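Local coordinates for protein mediator of RNA polymerase II transcription subunit 6 (Schizosaccharomyces pombe, PDB 4H61) that serves as a subunit of the Mediator complex, a coactivator that relays signals from gene-specific regulators to the RNA polymerase II transcription machinery, at residues 48-51 with 52-56; 62-65 with 66-69. All coordinates share one frame; numbering follows the deposited sequence.

Contact 1: 48-51 with 52-56; sequences KMQS and QFNAL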
loop_
_atom_site.group_PDB
_atom_site.type_symbol
_atom_site.label_atom_id
_atom_site.label_comp_id
_atom_site.label_asym_id
_atom_site.label_seq_id
_atom_site.Cartn_x
_atom_site.Cartn_y
_atom_site.Cartn_z
ATOM N N LYS A 48 -2.991 -5.905 11.490
ATOM C CA LYS A 48 -2.459 -5.109 12.597
ATOM C C LYS A 48 -3.073 -5.591 13.899
ATOM O O LYS A 48 -2.400 -5.681 14.927
ATOM C CB LYS A 48 -2.728 -3.607 12.419
ATOM C CG LYS A 48 -2.158 -2.734 13.559
ATOM C CD LYS A 48 -2.562 -1.254 13.469
ATOM C CE LYS A 48 -3.926 -0.994 14.132
ATOM N NZ LYS A 48 -4.494 0.386 13.884
ATOM N N MET A 49 -4.354 -5.934 13.839
ATOM C CA MET A 49 -5.089 -6.285 15.043
ATOM C C MET A 49 -4.893 -7.725 15.502
ATOM O O MET A 49 -4.899 -7.988 16.703
ATOM C CB MET A 49 -6.568 -5.946 14.878
ATOM C CG MET A 49 -6.796 -4.472 14.607
ATOM S SD MET A 49 -6.905 -3.462 16.104
ATOM C CE MET A 49 -5.191 -3.203 16.541
ATOM N N GLN A 50 -4.718 -8.655 14.566
ATOM C CA GLN A 50 -4.397 -10.018 14.959
ATOM C C GLN A 50 -3.061 -9.989 15.690
ATOM O O GLN A 50 -2.869 -10.683 16.688
ATOM C CB GLN A 50 -4.336 -10.960 13.753
ATOM C CG GLN A 50 -5.699 -11.356 13.196
ATOM C CD GLN A 50 -6.526 -12.197 14.158
ATOM O OE1 GLN A 50 -6.000 -13.067 14.849
ATOM N NE2 GLN A 50 -7.833 -11.938 14.202
ATOM N N SER A 51 -2.157 -9.149 15.197
ATOM C CA SER A 51 -0.812 -9.053 15.746
ATOM C C SER A 51 -0.817 -8.500 17.169
ATOM O O SER A 51 -0.183 -9.056 18.066
ATOM C CB SER A 51 0.064 -8.183 14.846
ATOM O OG SER A 51 1.393 -8.157 15.327
ATOM N N GLN A 52 -1.540 -7.403 17.367
ATOM C CA GLN A 52 -1.624 -6.775 18.676
ATOM C C GLN A 52 -2.370 -7.648 19.683
ATOM O O GLN A 52 -1.929 -7.825 20.822
ATOM C CB GLN A 52 -2.305 -5.415 18.565
ATOM C CG GLN A 52 -1.518 -4.405 17.769
ATOM C CD GLN A 52 -2.103 -3.018 17.872
ATOM O OE1 GLN A 52 -3.035 -2.785 18.637
ATOM N NE2 GLN A 52 -1.558 -2.084 17.105
ATOM N N PHE A 53 -3.504 -8.190 19.253
ATOM C CA PHE A 53 -4.369 -8.956 20.136
ATOM C C PHE A 53 -3.742 -10.265 20.589
ATOM O O PHE A 53 -3.932 -10.680 21.731
ATOM C CB PHE A 53 -5.711 -9.238 19.463
ATOM C CG PHE A 53 -6.634 -10.097 20.283
ATOM C CD1 PHE A 53 -7.241 -9.593 21.428
ATOM C CD2 PHE A 53 -6.903 -11.405 19.910
ATOM C CE1 PHE A 53 -8.098 -10.379 22.188
ATOM C CE2 PHE A 53 -7.760 -12.194 20.662
ATOM C CZ PHE A 53 -8.359 -11.678 21.804
ATOM N N ASN A 54 -3.012 -10.919 19.688
ATOM C CA ASN A 54 -2.390 -12.204 19.996
ATOM C C ASN A 54 -0.959 -12.027 20.469
ATOM O O ASN A 54 -0.284 -13.010 20.785
ATOM C CB ASN A 54 -2.420 -13.145 18.782
ATOM C CG ASN A 54 -3.836 -13.497 18.336
ATOM O OD1 ASN A 54 -4.194 -13.312 17.172
ATOM N ND2 ASN A 54 -4.645 -14.010 19.261
ATOM N N ALA A 55 -0.509 -10.772 20.521
ATOM C CA ALA A 55 0.875 -10.434 20.864
ATOM C C ALA A 55 1.856 -11.242 20.016
ATOM O O ALA A 55 2.734 -11.922 20.539
ATOM C CB ALA A 55 1.134 -10.648 22.346
ATOM N N LEU A 56 1.690 -11.160 18.700
ATOM C CA LEU A 56 2.417 -12.015 17.779
ATOM C C LEU A 56 3.129 -11.191 16.713
ATOM O O LEU A 56 2.587 -10.210 16.209
ATOM C CB LEU A 56 1.443 -12.990 17.113
ATOM C CG LEU A 56 1.942 -14.412 16.851
ATOM C CD1 LEU A 56 2.235 -15.141 18.163
ATOM C CD2 LEU A 56 0.927 -15.178 16.018
#

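Contact 2: 62-65 with 66-69; sequences NSQL and KRLT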
loop_
_atom_site.group_PDB
_atom_site.type_symbol
_atom_site.label_atom_id
_atom_site.label_comp_id
_atom_site.label_asym_id
_atom_site.label_seq_id
_atom_site.Cartn_x
_atom_site.Cartn_y
_atom_site.Cartn_z
ATOM N N ASN A 62 4.178 -8.426 3.124
ATOM C CA ASN A 62 3.850 -8.826 1.758
ATOM C C ASN A 62 3.519 -10.307 1.619
ATOM O O ASN A 62 2.693 -10.694 0.788
ATOM C CB ASN A 62 4.991 -8.466 0.809
ATOM C CG ASN A 62 5.211 -6.977 0.709
ATOM O OD1 ASN A 62 6.309 -6.483 0.970
ATOM N ND2 ASN A 62 4.168 -6.247 0.331
ATOM N N SER A 63 4.164 -11.142 2.424
ATOM C CA SER A 63 3.872 -12.563 2.359
ATOM C C SER A 63 2.538 -12.833 3.045
ATOM O O SER A 63 1.775 -13.698 2.619
ATOM C CB SER A 63 5.002 -13.405 2.963
ATOM O OG SER A 63 5.088 -13.224 4.361
ATOM N N GLN A 64 2.247 -12.074 4.093
ATOM C CA GLN A 64 0.958 -12.195 4.762
ATOM C C GLN A 64 -0.199 -11.758 3.856
ATOM O O GLN A 64 -1.273 -12.367 3.866
ATOM C CB GLN A 64 0.950 -11.401 6.068
ATOM C CG GLN A 64 1.693 -12.079 7.211
ATOM C CD GLN A 64 1.004 -13.347 7.692
ATOM O OE1 GLN A 64 -0.107 -13.670 7.263
ATOM N NE2 GLN A 64 1.662 -14.072 8.588
ATOM N N LEU A 65 0.030 -10.712 3.067
ATOM C CA LEU A 65 -1.000 -10.205 2.169
ATOM C C LEU A 65 -1.355 -11.172 1.032
ATOM O O LEU A 65 -2.488 -11.176 0.551
ATOM C CB LEU A 65 -0.606 -8.836 1.606
ATOM C CG LEU A 65 -0.550 -7.720 2.654
ATOM C CD1 LEU A 65 -0.024 -6.401 2.078
ATOM C CD2 LEU A 65 -1.917 -7.530 3.292
ATOM N N LYS A 66 -0.398 -11.990 0.605
ATOM C CA LYS A 66 -0.654 -12.904 -0.509
ATOM C C LYS A 66 -1.764 -13.898 -0.179
ATOM O O LYS A 66 -2.556 -14.271 -1.049
ATOM C CB LYS A 66 0.628 -13.616 -0.957
ATOM C CG LYS A 66 1.590 -12.713 -1.724
ATOM C CD LYS A 66 2.959 -13.363 -1.943
ATOM C CE LYS A 66 2.933 -14.456 -3.014
ATOM N NZ LYS A 66 4.270 -15.118 -3.156
ATOM N N ARG A 67 -1.845 -14.281 1.091
ATOM C CA ARG A 67 -2.829 -15.259 1.556
ATOM C C ARG A 67 -4.223 -14.670 1.748
ATOM O O ARG A 67 -5.155 -15.387 2.104
ATOM C CB ARG A 67 -2.377 -15.867 2.887
ATOM C CG ARG A 67 -0.866 -15.931 3.065
ATOM C CD ARG A 67 -0.514 -16.250 4.501
ATOM N NE ARG A 67 -1.385 -17.289 5.034
ATOM C CZ ARG A 67 -2.061 -17.187 6.172
ATOM N NH1 ARG A 67 -1.963 -16.093 6.912
ATOM N NH2 ARG A 67 -2.829 -18.190 6.575
ATOM N N LEU A 68 -4.371 -13.367 1.538
ATOM C CA LEU A 68 -5.650 -12.711 1.798
ATOM C C LEU A 68 -6.226 -12.044 0.556
ATOM O O LEU A 68 -5.503 -11.784 -0.408
ATOM C CB LEU A 68 -5.492 -11.677 2.912
ATOM C CG LEU A 68 -4.803 -12.167 4.185
ATOM C CD1 LEU A 68 -4.520 -11.000 5.092
ATOM C CD2 LEU A 68 -5.652 -13.213 4.906
ATOM N N THR A 69 -7.528 -11.776 0.587
ATOM C CA THR A 69 -8.204 -11.044 -0.489
ATOM C C THR A 69 -8.918 -9.817 0.071
ATOM O O THR A 69 -9.432 -9.840 1.194
ATOM C CB THR A 69 -9.217 -11.933 -1.248
ATOM O OG1 THR A 69 -10.244 -12.383 -0.355
ATOM C CG2 THR A 69 -8.532 -13.146 -1.835
#

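Contact 1: 48-51 with 52-56
Q52 runs its extended side chain back beside K48; K48 CG lies 3.7 Å from NE2 of Q52, the two chains pointing the same way. M49, bent at chi2 and chi3, brings its terminal methyl CE across to the CD and OE1 end of the same amide. Beneath them the helical ladder continues: the backbone N-H groups of Q52, F53 and N54 bond to the backbone carbonyls of K48, M49 and Q50, F53 N to M49 O at 2.9 Å. A Schellman motif then ends the helix. A55 takes positive phi as its C-prime residue, L56 N reaches S51 O at 2.9 Å, nearly straight (166°), and A55 N bonds weakly to Q52 O. With OG turned away from its own backbone N (chi1 -176°), S51 donates to L56 O at 2.5 Å, almost head-on to the carbonyl. An alanine here removes the hydroxyl, and the L56 carbonyl would probably be freer to turn, with only the backbone bond of L56 N left to tie that residue to S51. The whole contact lies on the protein surface, where helix 43-53 gives way to the linker leading to helix 61-66.

Contact 2: 62-65 with 66-69
This is a local helix-end contact, where the last turn of helix 61-66 passes into the short connection to strand 70-79. The backbone bonds change as the helix ends. K66 N makes two weak bonds, to N62 O and S63 O, both 3.4 Å; R67 N bonds weakly to Q64 O. L68 N then bonds to L65 O at 3.1 Å and 160°, approaching from above the carbonyl plane. Of the side chains, Q64 and R67 run next to each other in the same direction. Q64 is bent at chi2 (-68°), which swings its amide toward R67, on the C-terminal side, and NH1 of R67 donates to OE1 of Q64 at 3.1 Å. The oxygen lies at the guanidinium edge and receives the bond on a lone pair, while the two flat groups stand steeply to each other, 80° apart. The aliphatic part of R67 passes S63 O, CG at 3.5 Å, and CG of L68 rests 3.6 Å from Q64 O. Behind this surface, L65 packs on L47 and V74, and its carbonyl oxygen also accepts a hydrogen bond from NE2 of Q72. A neutral amide thus fixes one nitrogen of the exposed arginine without neutralising it, so its charge is probably moderated mainly by solvent.

In the fold
Following the chain from the N terminus, helix 43-53 comes first, and contact 1 (48-51 with 52-56) forms its C-terminal end. A short linker leads into helix 61-66, whose end is contact 2 (62-65 with 66-69), and strand 70-79, an outermost strand of the four-stranded antiparallel sheet, follows. Both contacts are local, a helical turn with the turn that ends it and a helix end, in series, neither nesting nor crossing. Their centres lie about 16 Å apart and they do not touch, yet contact 2 reaches helix 43-53: Q64 touches L47 from helix 61-66, while in the connection after it L68 touches N43 and T69 O accepts a bond from ND2 of N43. Contact 2 is thus tied both to helix 43-53 and to strand 70-79, whereas contact 1 lies farther from the chain centre.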